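D-glycerate 3-kinase (Cryptococcus neoformans var. grubii serotype A, PDB 6CKG) is probably a kinase that phosphorylates D-glycerate at its 3-hydroxyl. Local coordinates at residues G65-P68 against D69-K73; H116-P119 against L120-Q123. One frame throughout, in Å; residues are numbered along the deposited sequence.

The two contacts are each local, between residues three to five apart, one along the middle of a helix and the other at a helix start. They sit apart: the centres of interaction 1 and interaction 2 lie 26 Å from each other and their nearest atoms about 16 Å, so neither touches the other. Interaction 1 (65-73) lies inside helix 63-75, which follows the glycine-rich loop after strand 48-53, probably the nucleotide-phosphate loop of this kinase and in part not modelled. Interaction 2 (116-123) starts helix 118-129, which packs by helix 239-242. Each contains a proline: P68 falls mid-helix and coincides with a kink, whereas P119 falls in the first turn, where no backbone N-H is needed.

Interaction 1. Residues G65-P68 against D69-K73; sequences GLLP and DYLEK
A water bridges G65 O and D69 N: it donates to G65 O at 2.6 Å and accepts from D69 N at 2.9 Å. These are the two atoms that a regular helical turn would join directly, but here G65 O and D69 N stand 5.2 Å apart. The opening is consistent with the proline just before D69: P68 N has no hydrogen to offer the previous turn, and the helix is kinked there. Regular spacing returns at once. Y70 N reaches L66 O over a somewhat bent bond (N-H...O 151°), while L71 N meets L67 O at 3.0 Å and 165°, a straighter approach. E72 N bonds to P68 O at 3.0 Å, and the aliphatic CG of E72 lies against the same P68 O at 3.2 Å; the E72 carboxylate passes on to L79 N through OE2.

On the buried side, L67 and L71 cross obliquely. CG of L67 is anti to its backbone N (chi1 178°), which directs the branch along the helix, where its CD1 meets L71 CD1 at 3.7 Å. L71 takes the other orientation, with CG beside its own N. Both leucines also touch helix 19-38, at T24 and A25, and L71 joins P68 in packing on strand 79-83 at L79. L67, P68 and L71 thus pack the helix on helix 19-38 and strand 79-83, and the water is held at the break. Lying after the glycine-rich loop that follows strand 48-53, in a parallel sheet ordered 2-3-1-4-5, this is consistent with the helix that follows the P-loop in P-loop kinases.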
ATOM      1  N   GLY A  65      11.122  -5.038  -2.794  1.00 44.53           N
ATOM      2  CA  GLY A  65      12.074  -5.032  -3.888  1.00 40.68           C
ATOM      3  C   GLY A  65      12.951  -6.265  -3.935  1.00 43.66           C
ATOM      4  O   GLY A  65      13.351  -6.691  -5.018  1.00 41.69           O
ATOM      5  N   LEU A  66      13.258  -6.851  -2.774  1.00 43.64           N
ATOM      6  CA  LEU A  66      14.127  -8.015  -2.658  1.00 48.90           C
ATOM      7  C   LEU A  66      13.371  -9.328  -2.555  1.00 43.11           C
ATOM      8  O   LEU A  66      13.854 -10.347  -3.052  1.00 38.27           O
ATOM      9  CB  LEU A  66      15.019  -7.884  -1.419  1.00 48.97           C
ATOM     10  CG  LEU A  66      15.944  -6.670  -1.379  1.00 50.21           C
ATOM     11  CD1 LEU A  66      16.518  -6.497   0.011  1.00 44.38           C
ATOM     12  CD2 LEU A  66      17.051  -6.824  -2.419  1.00 50.95           C
ATOM     13  N   LEU A  67      12.203  -9.322  -1.920  1.00 44.74           N
ATOM     14  CA  LEU A  67      11.509 -10.570  -1.626  1.00 42.53           C
ATOM     15  C   LEU A  67      11.148 -11.387  -2.861  1.00 36.45           C
ATOM     16  O   LEU A  67      11.315 -12.619  -2.808  1.00 36.53           O
ATOM     17  CB  LEU A  67      10.253 -10.278  -0.795  1.00 33.59           C
ATOM     18  CG  LEU A  67       9.351 -11.458  -0.418  1.00 35.96           C
ATOM     19  CD1 LEU A  67      10.094 -12.447   0.477  1.00 37.41           C
ATOM     20  CD2 LEU A  67       8.088 -10.955   0.279  1.00 32.60           C
ATOM     21  N   PRO A  68      10.635 -10.811  -3.961  1.00 36.10           N
ATOM     22  CA  PRO A  68      10.335 -11.653  -5.139  1.00 41.06           C
ATOM     23  C   PRO A  68      11.528 -12.436  -5.659  1.00 39.45           C
ATOM     24  O   PRO A  68      11.412 -13.651  -5.883  1.00 41.86           O
ATOM     25  CB  PRO A  68       9.829 -10.639  -6.177  1.00 41.25           C
ATOM     26  CG  PRO A  68       9.300  -9.503  -5.365  1.00 39.45           C
ATOM     27  CD  PRO A  68      10.199  -9.415  -4.168  1.00 32.88           C
ATOM     28  N   ASP A  69      12.673 -11.783  -5.873  1.00 38.85           N
ATOM     29  CA  ASP A  69      13.820 -12.504  -6.431  1.00 40.37           C
ATOM     30  C   ASP A  69      14.359 -13.534  -5.449  1.00 34.11           C
ATOM     31  O   ASP A  69      14.940 -14.543  -5.859  1.00 37.96           O
ATOM     32  CB  ASP A  69      14.926 -11.531  -6.825  1.00 52.58           C
ATOM     33  CG  ASP A  69      14.548 -10.662  -8.006  1.00 67.10           C
ATOM     34  OD1 ASP A  69      13.770 -11.122  -8.871  1.00 71.15           O
ATOM     35  OD2 ASP A  69      15.034  -9.516  -8.068  1.00 78.36           O
ATOM     36  N   TYR A  70      14.174 -13.294  -4.155  1.00 35.45           N
ATOM     37  CA  TYR A  70      14.593 -14.254  -3.141  1.00 37.06           C
ATOM     38  C   TYR A  70      13.735 -15.516  -3.204  1.00 38.73           C
ATOM     39  O   TYR A  70      14.259 -16.638  -3.192  1.00 37.00           O
ATOM     40  CB  TYR A  70      14.503 -13.587  -1.765  1.00 37.97           C
ATOM     41  CG  TYR A  70      15.120 -14.353  -0.634  1.00 33.27           C
ATOM     42  CD1 TYR A  70      14.369 -15.250   0.115  1.00 34.88           C
ATOM     43  CD2 TYR A  70      16.450 -14.158  -0.287  1.00 33.98           C
ATOM     44  CE1 TYR A  70      14.927 -15.942   1.170  1.00 37.55           C
ATOM     45  CE2 TYR A  70      17.020 -14.861   0.767  1.00 43.43           C
ATOM     46  CZ  TYR A  70      16.254 -15.750   1.485  1.00 41.05           C
ATOM     47  OH  TYR A  70      16.814 -16.445   2.528  1.00 48.48           O
ATOM     48  N   LEU A  71      12.406 -15.348  -3.281  1.00 30.26           N
ATOM     49  CA  LEU A  71      11.510 -16.502  -3.343  1.00 30.64           C
ATOM     50  C   LEU A  71      11.679 -17.275  -4.647  1.00 33.20           C
ATOM     51  O   LEU A  71      11.635 -18.515  -4.651  1.00 34.73           O
ATOM     52  CB  LEU A  71      10.059 -16.047  -3.168  1.00 29.54           C
ATOM     53  CG  LEU A  71       9.734 -15.560  -1.745  1.00 35.17           C
ATOM     54  CD1 LEU A  71       8.321 -14.975  -1.622  1.00 32.83           C
ATOM     55  CD2 LEU A  71       9.941 -16.691  -0.749  1.00 32.18           C
ATOM     56  N   GLU A  72      11.877 -16.565  -5.767  1.00 30.46           N
ATOM     57  CA  GLU A  72      12.045 -17.239  -7.050  1.00 33.80           C
ATOM     58  C   GLU A  72      13.364 -17.989  -7.097  1.00 37.39           C
ATOM     59  O   GLU A  72      13.424 -19.129  -7.576  1.00 40.12           O
ATOM     60  CB  GLU A  72      11.962 -16.237  -8.211  1.00 36.81           C
ATOM     61  CG  GLU A  72      10.617 -15.486  -8.325  1.00 44.73           C
ATOM     62  CD  GLU A  72      10.382 -14.833  -9.689  1.00 55.99           C
ATOM     63  OE1 GLU A  72      11.364 -14.343 -10.293  1.00 59.11           O
ATOM     64  OE2 GLU A  72       9.209 -14.817 -10.152  1.00 47.03           O
ATOM     65  N   LYS A  73      14.428 -17.381  -6.573  1.00 37.80           N
ATOM     66  CA  LYS A  73      15.744 -17.985  -6.713  1.00 39.16           C
ATOM     67  C   LYS A  73      15.949 -19.126  -5.727  1.00 41.89           C
ATOM     68  O   LYS A  73      16.442 -20.191  -6.107  1.00 40.34           O
ATOM     69  CB  LYS A  73      16.841 -16.934  -6.537  1.00 37.25           C
ATOM     70  CG  LYS A  73      18.252 -17.506  -6.670  1.00 44.19           C
ATOM     71  CD  LYS A  73      19.289 -16.562  -6.095  1.00 53.96           C
ATOM     72  CE  LYS A  73      20.652 -17.231  -5.998  1.00 66.55           C
ATOM     73  NZ  LYS A  73      21.247 -17.483  -7.342  1.00 73.68           N
TER
HETATM   74  O   HOH W   1      12.828  -8.888  -6.269  1.00 57.05           O

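Interaction 2. Residues H116-P119 against L120-Q123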
ATOM      1  N   HIS A 116      -6.960   6.376  -6.823  1.00 26.55           N
ATOM      2  CA  HIS A 116      -6.583   5.132  -7.482  1.00 25.02           C
ATOM      3  C   HIS A 116      -7.719   4.658  -8.371  1.00 28.89           C
ATOM      4  O   HIS A 116      -8.894   4.947  -8.121  1.00 26.73           O
ATOM      5  CB  HIS A 116      -6.220   4.033  -6.457  1.00 24.83           C
ATOM      6  CG  HIS A 116      -5.143   4.449  -5.511  1.00 24.31           C
ATOM      7  ND1 HIS A 116      -5.415   4.968  -4.262  1.00 26.57           N
ATOM      8  CD2 HIS A 116      -3.796   4.483  -5.650  1.00 24.95           C
ATOM      9  CE1 HIS A 116      -4.281   5.291  -3.667  1.00 23.65           C
ATOM     10  NE2 HIS A 116      -3.283   5.016  -4.488  1.00 23.49           N
ATOM     11  N   ASP A 117      -7.349   3.940  -9.430  1.00 26.96           N
ATOM     12  CA  ASP A 117      -8.308   3.422 -10.403  1.00 27.50           C
ATOM     13  C   ASP A 117      -8.794   2.084  -9.865  1.00 35.40           C
ATOM     14  O   ASP A 117      -8.170   1.040 -10.073  1.00 26.99           O
ATOM     15  CB  ASP A 117      -7.642   3.292 -11.763  1.00 25.33           C
ATOM     16  CG  ASP A 117      -8.594   2.898 -12.861  1.00 30.72           C
ATOM     17  OD1 ASP A 117      -9.618   2.235 -12.596  1.00 35.77           O
ATOM     18  OD2 ASP A 117      -8.288   3.250 -14.013  1.00 30.22           O
ATOM     19  N   LEU A 118      -9.920   2.109  -9.167  1.00 27.85           N
ATOM     20  CA  LEU A 118     -10.381   0.896  -8.498  1.00 29.35           C
ATOM     21  C   LEU A 118     -10.890  -0.165  -9.477  1.00 28.31           C
ATOM     22  O   LEU A 118     -10.645  -1.354  -9.239  1.00 33.42           O
ATOM     23  CB  LEU A 118     -11.452   1.233  -7.449  1.00 28.24           C
ATOM     24  CG  LEU A 118     -10.887   1.968  -6.227  1.00 28.93           C
ATOM     25  CD1 LEU A 118     -12.023   2.461  -5.323  1.00 34.35           C
ATOM     26  CD2 LEU A 118      -9.959   1.054  -5.453  1.00 28.61           C
ATOM     27  N   PRO A 119     -11.595   0.186 -10.568  1.00 31.56           N
ATOM     28  CA  PRO A 119     -11.900  -0.853 -11.577  1.00 30.13           C
ATOM     29  C   PRO A 119     -10.667  -1.587 -12.078  1.00 31.28           C
ATOM     30  O   PRO A 119     -10.707  -2.815 -12.228  1.00 32.09           O
ATOM     31  CB  PRO A 119     -12.590  -0.065 -12.697  1.00 31.96           C
ATOM     32  CG  PRO A 119     -13.277   1.064 -11.955  1.00 34.00           C
ATOM     33  CD  PRO A 119     -12.310   1.447 -10.866  1.00 31.25           C
ATOM     34  N   LEU A 120      -9.563  -0.868 -12.319  1.00 34.39           N
ATOM     35  CA  LEU A 120      -8.356  -1.508 -12.841  1.00 35.16           C
ATOM     36  C   LEU A 120      -7.695  -2.385 -11.782  1.00 31.96           C
ATOM     37  O   LEU A 120      -7.240  -3.494 -12.084  1.00 31.89           O
ATOM     38  CB  LEU A 120      -7.371  -0.449 -13.350  1.00 27.20           C
ATOM     39  CG  LEU A 120      -6.117  -0.961 -14.064  1.00 26.93           C
ATOM     40  CD1 LEU A 120      -6.493  -1.809 -15.275  1.00 32.98           C
ATOM     41  CD2 LEU A 120      -5.201   0.187 -14.488  1.00 33.87           C
ATOM     42  N   LEU A 121      -7.606  -1.890 -10.548  1.00 32.82           N
ATOM     43  CA  LEU A 121      -7.121  -2.704  -9.435  1.00 32.36           C
ATOM     44  C   LEU A 121      -7.909  -3.998  -9.307  1.00 30.63           C
ATOM     45  O   LEU A 121      -7.332  -5.085  -9.201  1.00 31.31           O
ATOM     46  CB  LEU A 121      -7.210  -1.903  -8.137  1.00 31.51           C
ATOM     47  CG  LEU A 121      -6.032  -0.976  -7.884  1.00 31.10           C
ATOM     48  CD1 LEU A 121      -6.409   0.128  -6.889  1.00 27.61           C
ATOM     49  CD2 LEU A 121      -4.868  -1.819  -7.368  1.00 28.00           C
ATOM     50  N   GLU A 122      -9.240  -3.899  -9.306  1.00 30.28           N
ATOM     51  CA  GLU A 122     -10.063  -5.092  -9.169  1.00 34.16           C
ATOM     52  C   GLU A 122      -9.897  -6.014 -10.368  1.00 37.26           C
ATOM     53  O   GLU A 122      -9.775  -7.233 -10.197  1.00 36.33           O
ATOM     54  CB  GLU A 122     -11.528  -4.712  -8.980  1.00 31.97           C
ATOM     55  CG  GLU A 122     -11.789  -3.988  -7.683  1.00 42.93           C
ATOM     56  CD  GLU A 122     -13.260  -3.736  -7.442  1.00 53.56           C
ATOM     57  OE1 GLU A 122     -14.088  -4.553  -7.902  1.00 61.70           O
ATOM     58  OE2 GLU A 122     -13.581  -2.712  -6.802  1.00 54.58           O
ATOM     59  N   GLN A 123      -9.882  -5.454 -11.584  1.00 34.98           N
ATOM     60  CA  GLN A 123      -9.684  -6.275 -12.775  1.00 28.81           C
ATOM     61  C   GLN A 123      -8.347  -7.012 -12.718  1.00 32.81           C
ATOM     62  O   GLN A 123      -8.273  -8.207 -13.021  1.00 31.89           O
ATOM     63  CB  GLN A 123      -9.782  -5.414 -14.052  1.00 29.03           C
ATOM     64  CG  GLN A 123      -9.565  -6.201 -15.355  1.00 40.32           C
ATOM     65  CD  GLN A 123      -9.558  -5.324 -16.622  1.00 55.35           C
ATOM     66  OE1 GLN A 123      -9.047  -4.202 -16.622  1.00 58.07           O
ATOM     67  NE2 GLN A 123     -10.129  -5.847 -17.703  1.00 55.96           N
TER
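From D117 CB outward, the side chain runs past the first turn of helix 118-129 and meets L120 at every atom. D117 CB lies 4.1 Å from L120 CB, and D117 CG comes closer, 3.6 Å from the same methylene. At the tip the two oxygens divide: OD1 accepts from L120 N at 3.1 Å, while OD2 passes 3.9 Å from L120 CB and turns to a salt bridge with R163. The N-H of L120 points well at OD1 (157°) but arrives from above the carboxylate plane, 57° out of it. CG anti to the backbone N (chi1 -174°) swings the carboxylate back over the helix start, within bonding range of L120 N. With both oxygens engaged, rotation of the carboxylate is probably restricted.

The backbone of D117 serves the same turn, since D117 O accepts from L121 N at 3.0 Å, an almost linear bond. The following bonds, E122 N to L118 O and Q123 N to P119 O, continue the helix; P119 itself needs no donor at this position.

Beside the polar cap, L121 CD1 touches both H116 CB and L118 CD2, each at 3.9 Å. L121 also packs on F87 and L241, and the H116 imidazole, bonded through ND1 to Y238 OH, lies nearly parallel to the ring of Y88. An aspartate in the position before the helix, accepting from the N-H three residues on, is the classic N-cap, here with a proline in the first turn behind it.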